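Attaching and effacing protein, pathogenesis factor (Escherichia coli, PDB 4E9L) probably acts as an intimin/invasin-family adhesin of the bacterial surface, of which this piece is a row of immunoglobulin-like domains. Local coordinates at residues 328-340 with 374-386. Sequence-based numbering, arbitrary orientation. Where two conformers were deposited one is given.
Sequences VTGLKPDAPVFSG and QLSVMPRVNGQNA
Strand 337-339 runs antiparallel to strand 374-378, their axes 4.9 Å apart and at 160°, and Val-337 pairs with Met-378, and Ser-339 with Ser-376, through two backbone hydrogen bonds each. The ladder belongs to one sheet of an immunoglobulin-like beta-sandwich, the last modelled domain of this invasin-type chain. Between these pairs, Phe-338 faces Val-377 at a non-hydrogen-bonded position; Val-377 CG2 lies at the edge of its ring, 3.8 Å from Phe-338 CD2, and the ring extends to Leu-366 of the opposing sheet. Leu-375 CD1 slants against Phe-338 CB, and Pro-336 CB rests on Val-377 CG1. On the other surface, Val-337 CG2 sits over the centre of the Arg-380 guanidinium, 3.7 Å from Arg-380 CZ. A bend at chi2 (-86°) turns the arginine chain so that its guanidinium lies against this methyl while NE donates to Asn-385 OD1 on the returning strand 384-385. Further along, one direct backbone bond remains, Asp-334 N to Arg-380 O at 2.8 Å, and a water accepts from Arg-380 N and donates to Asp-334 O, which also accepts a hydrogen bond from Trp-354 NE1. Beyond it, Pro-333 CB and Leu-331 CD2 pack on Val-381 CG2 and CG1 respectively, while both Pro-333 and Val-381 also touch Phe-318 of the facing sheet. The type I' turn 381-384, closed by mutual backbone bonds of Val-381 and Gln-384, is also gripped by the Asp-334 carboxylate: a second water links OD1 to Asn-382 N, and Gly-383 N lies 3.0 Å from Asp-334 OD2, nearly along its C-O axis.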
# COMPACT_ATOMS: atom_id res chain seq x y z
N VAL A 328 8.83 5.83 -25.97
CA VAL A 328 8.22 4.60 -25.47
C VAL A 328 9.13 3.42 -25.85
O VAL A 328 9.16 2.98 -27.00
CB VAL A 328 6.73 4.42 -25.86
CG1 VAL A 328 6.19 3.08 -25.33
CG2 VAL A 328 5.89 5.59 -25.36
N THR A 329 9.90 2.95 -24.87
CA THR A 329 10.90 1.89 -25.06
C THR A 329 10.42 0.51 -24.56
O THR A 329 9.57 0.44 -23.68
CB THR A 329 12.25 2.36 -24.45
OG1 THR A 329 13.32 1.56 -24.92
CG2 THR A 329 12.25 2.40 -22.92
N GLY A 330 10.99 -0.56 -25.12
CA GLY A 330 10.71 -1.95 -24.75
C GLY A 330 9.32 -2.44 -25.06
O GLY A 330 8.85 -3.41 -24.44
N LEU A 331 8.65 -1.81 -26.03
CA LEU A 331 7.28 -2.15 -26.38
C LEU A 331 7.15 -2.42 -27.87
O LEU A 331 7.04 -1.48 -28.69
CB LEU A 331 6.33 -1.05 -25.88
CG LEU A 331 4.85 -1.17 -26.23
CD1 LEU A 331 4.21 -2.41 -25.60
CD2 LEU A 331 4.11 0.10 -25.84
N LYS A 332 7.19 -3.71 -28.21
CA LYS A 332 7.07 -4.17 -29.59
C LYS A 332 5.70 -3.94 -30.26
O LYS A 332 4.67 -4.50 -29.84
CB LYS A 332 7.57 -5.62 -29.76
CG LYS A 332 8.55 -5.78 -30.92
CD LYS A 332 9.92 -5.12 -30.68
CE LYS A 332 10.91 -6.03 -29.98
NZ LYS A 332 11.30 -7.20 -30.82
N PRO A 333 5.70 -3.19 -31.37
CA PRO A 333 4.45 -2.97 -32.12
C PRO A 333 3.89 -4.24 -32.74
O PRO A 333 4.60 -5.24 -32.88
CB PRO A 333 4.86 -1.95 -33.19
CG PRO A 333 6.16 -1.34 -32.67
CD PRO A 333 6.83 -2.48 -32.01
N ASP A 334 2.60 -4.21 -33.10
CA ASP A 334 1.92 -5.33 -33.76
C ASP A 334 2.17 -5.18 -35.28
O ASP A 334 2.85 -4.24 -35.72
CB ASP A 334 0.38 -5.23 -33.51
CG ASP A 334 -0.06 -5.10 -32.05
OD1 ASP A 334 0.54 -5.76 -31.19
OD2 ASP A 334 -1.06 -4.37 -31.80
N ALA A 335 1.59 -6.09 -36.08
CA ALA A 335 1.64 -6.01 -37.53
C ALA A 335 0.85 -4.75 -37.93
O ALA A 335 -0.17 -4.46 -37.30
CB ALA A 335 1.01 -7.25 -38.15
N PRO A 336 1.32 -3.94 -38.90
CA PRO A 336 0.52 -2.78 -39.33
C PRO A 336 -0.74 -3.24 -40.09
O PRO A 336 -0.83 -4.39 -40.49
CB PRO A 336 1.45 -2.00 -40.28
CG PRO A 336 2.74 -2.75 -40.32
CD PRO A 336 2.51 -4.13 -39.76
N VAL A 337 -1.70 -2.34 -40.24
CA VAL A 337 -2.95 -2.56 -40.98
C VAL A 337 -2.79 -1.85 -42.35
O VAL A 337 -2.34 -0.71 -42.40
CB VAL A 337 -4.16 -2.03 -40.16
CG1 VAL A 337 -5.40 -1.89 -41.02
CG2 VAL A 337 -4.44 -2.93 -38.94
N PHE A 338 -3.12 -2.54 -43.44
CA PHE A 338 -3.00 -2.02 -44.81
C PHE A 338 -4.35 -1.83 -45.48
O PHE A 338 -5.20 -2.71 -45.38
CB PHE A 338 -2.14 -2.98 -45.68
CG PHE A 338 -0.78 -3.26 -45.09
CD1 PHE A 338 -0.53 -4.45 -44.41
CD2 PHE A 338 0.25 -2.33 -45.20
CE1 PHE A 338 0.75 -4.72 -43.88
CE2 PHE A 338 1.52 -2.60 -44.67
CZ PHE A 338 1.75 -3.78 -43.99
N SER A 339 -4.53 -0.70 -46.18
CA SER A 339 -5.73 -0.41 -46.98
C SER A 339 -5.34 0.34 -48.25
O SER A 339 -4.17 0.72 -48.40
CB SER A 339 -6.77 0.36 -46.15
OG SER A 339 -6.27 1.63 -45.77
N GLY A 340 -6.29 0.51 -49.17
CA GLY A 340 -6.05 1.19 -50.44
C GLY A 340 -5.77 0.18 -51.54
O GLY A 340 -5.65 -1.01 -51.24
N GLN A 374 -2.10 3.42 -54.47
CA GLN A 374 -1.95 3.97 -53.14
C GLN A 374 -2.03 2.91 -52.05
O GLN A 374 -2.85 1.99 -52.13
CB GLN A 374 -2.93 5.14 -52.94
CG GLN A 374 -2.64 5.99 -51.73
CD GLN A 374 -3.56 7.19 -51.64
OE1 GLN A 374 -3.32 8.23 -52.24
NE2 GLN A 374 -4.61 7.07 -50.84
N LEU A 375 -1.10 2.98 -51.06
CA LEU A 375 -1.08 2.09 -49.92
C LEU A 375 -1.08 2.92 -48.64
O LEU A 375 -0.16 3.71 -48.43
CB LEU A 375 0.15 1.15 -49.91
CG LEU A 375 0.27 0.17 -48.72
CD1 LEU A 375 -0.84 -0.91 -48.76
CD2 LEU A 375 1.61 -0.57 -48.73
N SER A 376 -2.09 2.70 -47.77
CA SER A 376 -2.20 3.35 -46.48
C SER A 376 -1.68 2.35 -45.43
O SER A 376 -2.14 1.21 -45.39
CB SER A 376 -3.65 3.77 -46.22
OG SER A 376 -3.96 3.89 -44.85
N VAL A 377 -0.67 2.76 -44.65
CA VAL A 377 -0.05 1.90 -43.65
C VAL A 377 -0.33 2.44 -42.24
O VAL A 377 0.15 3.52 -41.89
CB VAL A 377 1.49 1.72 -43.93
CG1 VAL A 377 2.14 0.81 -42.91
CG2 VAL A 377 1.75 1.18 -45.34
N MET A 378 -1.08 1.67 -41.44
CA MET A 378 -1.41 2.10 -40.09
C MET A 378 -0.71 1.23 -39.06
O MET A 378 -1.06 0.05 -38.89
CB MET A 378 -2.94 2.17 -39.86
CG MET A 378 -3.35 2.56 -38.41
SD MET A 378 -2.63 4.12 -37.76
CE MET A 378 -3.55 5.35 -38.75
N PRO A 379 0.33 1.78 -38.39
CA PRO A 379 1.02 1.01 -37.35
C PRO A 379 0.06 0.76 -36.17
O PRO A 379 -0.87 1.56 -35.92
CB PRO A 379 2.19 1.90 -36.94
CG PRO A 379 1.72 3.28 -37.22
CD PRO A 379 0.87 3.16 -38.46
N ARG A 380 0.28 -0.34 -35.49
CA ARG A 380 -0.54 -0.77 -34.36
C ARG A 380 0.34 -1.10 -33.17
O ARG A 380 1.38 -1.75 -33.32
CB ARG A 380 -1.37 -2.02 -34.76
CG ARG A 380 -2.55 -1.72 -35.66
CD ARG A 380 -3.73 -1.34 -34.79
NE ARG A 380 -4.87 -0.88 -35.57
CZ ARG A 380 -5.94 -1.61 -35.84
NH1 ARG A 380 -6.02 -2.86 -35.40
NH2 ARG A 380 -6.94 -1.10 -36.55
N VAL A 381 -0.11 -0.67 -31.98
CA VAL A 381 0.60 -0.93 -30.72
C VAL A 381 -0.50 -1.28 -29.70
O VAL A 381 -1.41 -0.48 -29.49
CB VAL A 381 1.47 0.29 -30.25
CG1 VAL A 381 2.03 0.05 -28.86
CG2 VAL A 381 2.60 0.58 -31.22
N ASN A 382 -0.44 -2.48 -29.11
CA ASN A 382 -1.43 -2.98 -28.14
C ASN A 382 -2.87 -2.85 -28.67
O ASN A 382 -3.76 -2.34 -27.98
CB ASN A 382 -1.26 -2.30 -26.75
CG ASN A 382 0.04 -2.65 -26.04
OD1 ASN A 382 0.58 -3.76 -26.15
ND2 ASN A 382 0.55 -1.71 -25.25
N GLY A 383 -3.06 -3.26 -29.93
CA GLY A 383 -4.33 -3.21 -30.64
C GLY A 383 -4.86 -1.84 -31.00
O GLY A 383 -6.00 -1.73 -31.44
N GLN A 384 -4.06 -0.77 -30.84
CA GLN A 384 -4.53 0.58 -31.14
C GLN A 384 -3.74 1.23 -32.28
O GLN A 384 -2.54 0.97 -32.39
CB GLN A 384 -4.40 1.49 -29.89
CG GLN A 384 -5.20 1.03 -28.66
CD GLN A 384 -6.69 1.20 -28.84
OE1 GLN A 384 -7.43 0.22 -29.02
NE2 GLN A 384 -7.17 2.44 -28.82
N ASN A 385 -4.38 2.17 -33.04
CA ASN A 385 -3.69 2.96 -34.07
C ASN A 385 -2.57 3.72 -33.38
O ASN A 385 -2.80 4.33 -32.33
CB ASN A 385 -4.64 3.93 -34.76
CG ASN A 385 -5.62 3.27 -35.69
OD1 ASN A 385 -5.63 2.05 -35.90
ND2 ASN A 385 -6.48 4.07 -36.27
N ALA A 386 -1.37 3.62 -33.91
CA ALA A 386 -0.19 4.18 -33.27
C ALA A 386 0.27 5.55 -33.81
O ALA A 386 1.19 6.15 -33.24
CB ALA A 386 0.94 3.16 -33.30
O HOH W 1 1.97 -3.99 -29.44
O HOH W 2 2.69 -1.69 -36.38
O HOH W 3 -4.54 1.44 -43.35